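Local coordinates for AB hydrolase-1 domain-containing protein (Parabacteroides distasonis, PDB 4Q34) that is an uncharacterised alpha/beta hydrolase, a putative esterase that probably cleaves ester bonds of a substrate not yet known, at residues G12-G17 / F164-P169; V155-Y160 / L186-N191. One frame throughout, in Å; residues are numbered along the deposited sequence.

In the fold
Both contacts use helix 153-167, contact 2 its N-terminal half and contact 1 its C-terminal end, and their centres lie about 11 Å apart. Along the chain the segments alternate: 12-17, 155-160, 164-169 and 186-191. Contact 1 joins the helix to strand 10-16, which pairs antiparallel with strand 28-41 of the mixed sheet, whereas contact 2 joins it to the loop between helix 178-185 and strand 192-198. The two meet directly, D165 OD1 pairing with T189 OG1 (2.7 Å, a probable hydrogen bond) and F164 O with N191 ND2 (2.9 Å, likewise). One helix of the alpha/beta hydrolase fold thus ties the N-terminal antiparallel strands to a connection within the parallel part of the sheet.

Contact 1: G12-G17 / F164-P169; sequences GSFAVG and FDKIGP
The side chain of K166, near the C-terminal end of helix 153-167, lies over one face of the F14 ring on strand 10-16 and joins the helix to the N-terminal part of the mixed sheet of this alpha/beta hydrolase. The close part of the contact is aliphatic carbon against aromatic carbon. K166 CE sits 3.9 Å from the centroid of the F14 ring, 18° off its normal, in a CH-pi contact displaced toward the CE1-CZ side of the rim. K166 CD follows it at 3.8 Å from F14 CE1, and the two side chains pass each other in opposite directions. F14 CG stands between its backbone N and carbonyl carbon (chi1 54°), which carries the ring toward the helix. V16 also faces the helix but packs more loosely, its CG2 being 4.4 Å from K166 CD; earlier in the same helix V16 meets A162 and L163.

The ammonium end forms the looser side. The K166 chain is extended as far as CE and bends only at chi4 (65°), which lifts NZ farther from the ring plane while keeping it over the face. At 5.1 Å from the F14 centroid, NZ is at most weakly attracted to the pi cloud, and it makes a weak hydrogen bond to a glycerol probably left from crystallisation. F14 also packs on Q139 of the second subunit and S13 bonds to its E63 and T64, so the dimer interface adjoins this contact. The chemistry implies cohesion mainly through dispersion between methylene groups and the ring, while the distant charge probably adds little.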
loop_
_atom_site.group_PDB
_atom_site.type_symbol
_atom_site.label_atom_id
_atom_site.label_comp_id
_atom_site.label_asym_id
_atom_site.label_seq_id
_atom_site.Cartn_x
_atom_site.Cartn_y
_atom_site.Cartn_z
ATOM N N GLY A 12 -9.314 4.959 -7.450
ATOM C CA GLY A 12 -8.004 5.458 -7.740
ATOM C C GLY A 12 -7.207 5.664 -6.464
ATOM O O GLY A 12 -7.629 5.245 -5.379
ATOM N N SER A 13 -6.067 6.325 -6.606
ATOM C CA SER A 13 -5.182 6.534 -5.469
ATOM C C SER A 13 -4.433 7.850 -5.646
ATOM O O SER A 13 -4.299 8.393 -6.749
ATOM C CB SER A 13 -4.186 5.402 -5.355
ATOM O OG SER A 13 -3.338 5.320 -6.509
ATOM N N PHE A 14 -3.955 8.362 -4.538
ATOM C CA PHE A 14 -3.192 9.627 -4.549
ATOM C C PHE A 14 -2.451 9.786 -3.262
ATOM O O PHE A 14 -2.807 9.164 -2.272
ATOM C CB PHE A 14 -4.121 10.844 -4.785
ATOM C CG PHE A 14 -5.292 10.946 -3.824
ATOM C CD1 PHE A 14 -5.180 11.655 -2.625
ATOM C CD2 PHE A 14 -6.515 10.367 -4.127
ATOM C CE1 PHE A 14 -6.244 11.808 -1.762
ATOM C CE2 PHE A 14 -7.588 10.506 -3.264
ATOM C CZ PHE A 14 -7.456 11.208 -2.060
ATOM N N ALA A 15 -1.421 10.634 -3.278
ATOM C CA ALA A 15 -0.780 11.084 -2.069
ATOM C C ALA A 15 -1.484 12.365 -1.623
ATOM O O ALA A 15 -1.970 13.132 -2.458
ATOM C CB ALA A 15 0.689 11.391 -2.298
ATOM N N VAL A 16 -1.545 12.587 -0.312
ATOM C CA VAL A 16 -2.224 13.773 0.211
ATOM C C VAL A 16 -1.454 14.325 1.375
ATOM O O VAL A 16 -0.915 13.569 2.190
ATOM C CB VAL A 16 -3.706 13.486 0.595
ATOM C CG1 VAL A 16 -3.823 12.546 1.802
ATOM C CG2 VAL A 16 -4.519 14.767 0.796
ATOM N N GLY A 17 -1.406 15.659 1.467
ATOM C CA GLY A 17 -0.648 16.301 2.518
ATOM C C GLY A 17 0.862 16.163 2.335
ATOM O O GLY A 17 1.374 15.961 1.227
ATOM N N PHE A 164 -9.502 15.327 4.436
ATOM C CA PHE A 164 -10.857 15.800 4.655
ATOM C C PHE A 164 -11.099 17.133 3.964
ATOM O O PHE A 164 -12.156 17.375 3.429
ATOM C CB PHE A 164 -11.188 15.894 6.137
ATOM C CG PHE A 164 -11.582 14.573 6.728
ATOM C CD1 PHE A 164 -12.841 14.052 6.502
ATOM C CD2 PHE A 164 -10.690 13.832 7.451
ATOM C CE1 PHE A 164 -13.213 12.817 7.001
ATOM C CE2 PHE A 164 -11.063 12.616 8.000
ATOM C CZ PHE A 164 -12.321 12.104 7.749
ATOM N N ASP A 165 -10.110 18.001 3.968
ATOM C CA ASP A 165 -10.275 19.260 3.240
ATOM C C ASP A 165 -10.483 19.058 1.753
ATOM O O ASP A 165 -11.243 19.810 1.105
ATOM C CB ASP A 165 -9.077 20.155 3.500
ATOM C CG ASP A 165 -9.113 20.802 4.894
ATOM O OD1 ASP A 165 -10.134 20.688 5.622
ATOM O OD2 ASP A 165 -8.091 21.441 5.235
ATOM N N LYS A 166 -9.806 18.081 1.198
ATOM C CA LYS A 166 -9.877 17.764 -0.214
ATOM C C LYS A 166 -11.223 17.161 -0.621
ATOM O O LYS A 166 -11.805 17.581 -1.614
ATOM C CB LYS A 166 -8.759 16.802 -0.602
ATOM C CG LYS A 166 -8.697 16.349 -2.051
ATOM C CD LYS A 166 -7.579 15.328 -2.262
ATOM C CE LYS A 166 -7.640 14.708 -3.645
ATOM N NZ LYS A 166 -7.385 15.728 -4.713
ATOM N N ILE A 167 -11.682 16.152 0.118
ATOM C CA ILE A 167 -12.833 15.371 -0.312
ATOM C C ILE A 167 -14.162 15.861 0.201
ATOM O O ILE A 167 -15.216 15.376 -0.238
ATOM C CB ILE A 167 -12.674 13.880 0.016
ATOM C CG1 ILE A 167 -12.714 13.597 1.528
ATOM C CG2 ILE A 167 -11.391 13.379 -0.593
ATOM C CD1 ILE A 167 -12.744 12.105 1.818
ATOM N N GLY A 168 -14.153 16.802 1.128
ATOM C CA GLY A 168 -15.399 17.324 1.668
ATOM C C GLY A 168 -15.868 16.606 2.910
ATOM O O GLY A 168 -15.161 15.713 3.454
ATOM N N PRO A 169 -17.016 17.057 3.451
ATOM C CA PRO A 169 -17.529 16.510 4.694
ATOM C C PRO A 169 -17.620 14.992 4.631
ATOM O O PRO A 169 -18.111 14.450 3.636
ATOM C CB PRO A 169 -18.906 17.163 4.812
ATOM C CG PRO A 169 -18.686 18.513 4.200
ATOM C CD PRO A 169 -17.798 18.225 3.007
#

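Contact 2: V155-Y160 / L186-N191; sequences VYSDAY and LLKTRN
K188 reaches S157 and D158 from the loop that follows helix 178-185, a helix-to-strand connection of the alpha/beta hydrolase fold, and bridges to helix 153-167. Its CB points toward that helix, and CG lies anti to the carbonyl carbon (chi1 -64°); from there the chain runs extended to its tip. CD is the first atom to come close, 3.5 Å from D158 OD1 and a little farther from S157 OG. CE lies near both oxygens, 3.4 Å from S157 OG. NZ then donates to both: a hydrogen bond to S157 OG (2.9 Å) and a salt bridge to D158 OD1. The lysine and aspartate side chains cross at about a right angle.

S157 OG has a further partner in the carbonyl of F153, one turn back in the helix. This bond holds the hydroxyl against its own helix while the oxygen also accepts from the lysine. Farther along the loop T189 OG1 takes the backbone N-H of N191 (3.1 Å, 166°) in an ST turn. In the salt bridge, K188 NZ lies 2.5 Å from D158 OD1, so short that the exact length is doubtful, and approaches from above the carboxylate, 51° out of its plane.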
loop_
_atom_site.group_PDB
_atom_site.type_symbol
_atom_site.label_atom_id
_atom_site.label_comp_id
_atom_site.label_asym_id
_atom_site.label_seq_id
_atom_site.Cartn_x
_atom_site.Cartn_y
_atom_site.Cartn_z
ATOM N N VAL A 155 1.989 15.283 12.619
ATOM C CA VAL A 155 2.298 14.931 11.221
ATOM C C VAL A 155 1.164 14.037 10.679
ATOM O O VAL A 155 0.683 14.210 9.577
ATOM C CB VAL A 155 3.661 14.226 11.117
ATOM C CG1 VAL A 155 3.881 13.669 9.722
ATOM C CG2 VAL A 155 4.801 15.180 11.481
ATOM N N TYR A 156 0.718 13.088 11.500
ATOM C CA TYR A 156 -0.316 12.152 11.068
ATOM C C TYR A 156 -1.622 12.867 10.855
ATOM O O TYR A 156 -2.290 12.722 9.807
ATOM C CB TYR A 156 -0.491 11.026 12.104
ATOM C CG TYR A 156 0.686 10.108 12.398
ATOM C CD1 TYR A 156 1.820 10.012 11.551
ATOM C CD2 TYR A 156 0.633 9.256 13.488
ATOM C CE1 TYR A 156 2.852 9.149 11.824
ATOM C CE2 TYR A 156 1.685 8.409 13.788
ATOM C CZ TYR A 156 2.777 8.335 12.957
ATOM O OH TYR A 156 3.790 7.445 13.195
ATOM N N SER A 157 -2.012 13.658 11.833
ATOM C CA SER A 157 -3.310 14.326 11.760
ATOM C C SER A 157 -3.280 15.449 10.699
ATOM O O SER A 157 -4.285 15.759 10.072
ATOM C CB SER A 157 -3.738 14.837 13.130
ATOM O OG SER A 157 -2.845 15.802 13.651
ATOM N N ASP A 158 -2.130 16.073 10.472
ATOM C CA ASP A 158 -2.089 17.023 9.377
ATOM C C ASP A 158 -2.474 16.406 8.024
ATOM O O ASP A 158 -3.110 17.045 7.203
ATOM C CB ASP A 158 -0.698 17.673 9.222
ATOM C CG ASP A 158 -0.432 18.803 10.216
ATOM O OD1 ASP A 158 -1.324 19.284 10.908
ATOM O OD2 ASP A 158 0.747 19.208 10.286
ATOM N N ALA A 159 -2.019 15.205 7.765
ATOM C CA ALA A 159 -2.300 14.583 6.477
ATOM C C ALA A 159 -3.772 14.200 6.409
ATOM O O ALA A 159 -4.417 14.371 5.387
ATOM C CB ALA A 159 -1.403 13.416 6.238
ATOM N N TYR A 160 -4.343 13.706 7.502
ATOM C CA TYR A 160 -5.768 13.387 7.462
ATOM C C TYR A 160 -6.635 14.652 7.336
ATOM O O TYR A 160 -7.646 14.617 6.624
ATOM C CB TYR A 160 -6.212 12.567 8.654
ATOM C CG TYR A 160 -5.845 11.123 8.576
ATOM C CD1 TYR A 160 -6.649 10.214 7.864
ATOM C CD2 TYR A 160 -4.738 10.597 9.294
ATOM C CE1 TYR A 160 -6.354 8.866 7.804
ATOM C CE2 TYR A 160 -4.433 9.228 9.243
ATOM C CZ TYR A 160 -5.267 8.360 8.515
ATOM O OH TYR A 160 -4.984 7.001 8.444
ATOM N N LEU A 186 -9.719 16.408 14.255
ATOM C CA LEU A 186 -10.935 17.165 14.460
ATOM C C LEU A 186 -10.675 18.679 14.645
ATOM O O LEU A 186 -11.480 19.524 14.236
ATOM C CB LEU A 186 -11.737 16.577 15.646
ATOM C CG LEU A 186 -13.135 17.175 15.879
ATOM C CD1 LEU A 186 -14.082 16.775 14.755
ATOM C CD2 LEU A 186 -13.734 16.720 17.208
ATOM N N LEU A 187 -9.526 19.020 15.231
ATOM C CA LEU A 187 -9.164 20.373 15.557
ATOM C C LEU A 187 -8.570 21.096 14.366
ATOM O O LEU A 187 -8.207 22.271 14.476
ATOM C CB LEU A 187 -8.107 20.351 16.666
ATOM C CG LEU A 187 -8.521 19.571 17.930
ATOM C CD1 LEU A 187 -7.385 19.709 18.927
ATOM C CD2 LEU A 187 -9.806 20.127 18.513
ATOM N N LYS A 188 -8.476 20.406 13.222
ATOM C CA LYS A 188 -7.750 20.888 12.041
ATOM C C LYS A 188 -8.540 20.962 10.761
ATOM O O LYS A 188 -7.993 21.356 9.739
ATOM C CB LYS A 188 -6.590 19.927 11.722
ATOM C CG LYS A 188 -5.577 19.887 12.795
ATOM C CD LYS A 188 -4.428 18.988 12.398
ATOM C CE LYS A 188 -3.414 19.184 13.470
ATOM N NZ LYS A 188 -2.135 18.536 13.203
ATOM N N THR A 189 -9.796 20.554 10.803
ATOM C CA THR A 189 -10.638 20.563 9.624
ATOM C C THR A 189 -12.071 20.780 10.062
ATOM O O THR A 189 -12.440 20.400 11.171
ATOM C CB THR A 189 -10.487 19.262 8.821
ATOM O OG1 THR A 189 -11.335 19.323 7.665
ATOM C CG2 THR A 189 -10.938 18.043 9.611
ATOM N N ARG A 190 -12.852 21.424 9.187
ATOM C CA ARG A 190 -14.296 21.565 9.324
ATOM C C ARG A 190 -15.062 20.358 8.808
ATOM O O ARG A 190 -16.242 20.191 9.111
ATOM C CB ARG A 190 -14.770 22.810 8.552
ATOM C CG ARG A 190 -14.450 24.133 9.224
ATOM C CD ARG A 190 -15.462 24.510 10.307
ATOM N NE ARG A 190 -16.717 25.012 9.754
ATOM C CZ ARG A 190 -17.774 25.327 10.494
ATOM N NH1 ARG A 190 -17.722 25.195 11.812
ATOM N NH2 ARG A 190 -18.873 25.775 9.918
ATOM N N ASN A 191 -14.379 19.490 8.067
ATOM C CA ASN A 191 -15.022 18.473 7.258
ATOM C C ASN A 191 -15.171 17.075 7.903
ATOM O O ASN A 191 -15.474 16.103 7.210
ATOM C CB ASN A 191 -14.305 18.364 5.948
ATOM C CG ASN A 191 -14.725 19.457 4.981
ATOM O OD1 ASN A 191 -15.704 20.181 5.241
ATOM N ND2 ASN A 191 -14.064 19.536 3.838
#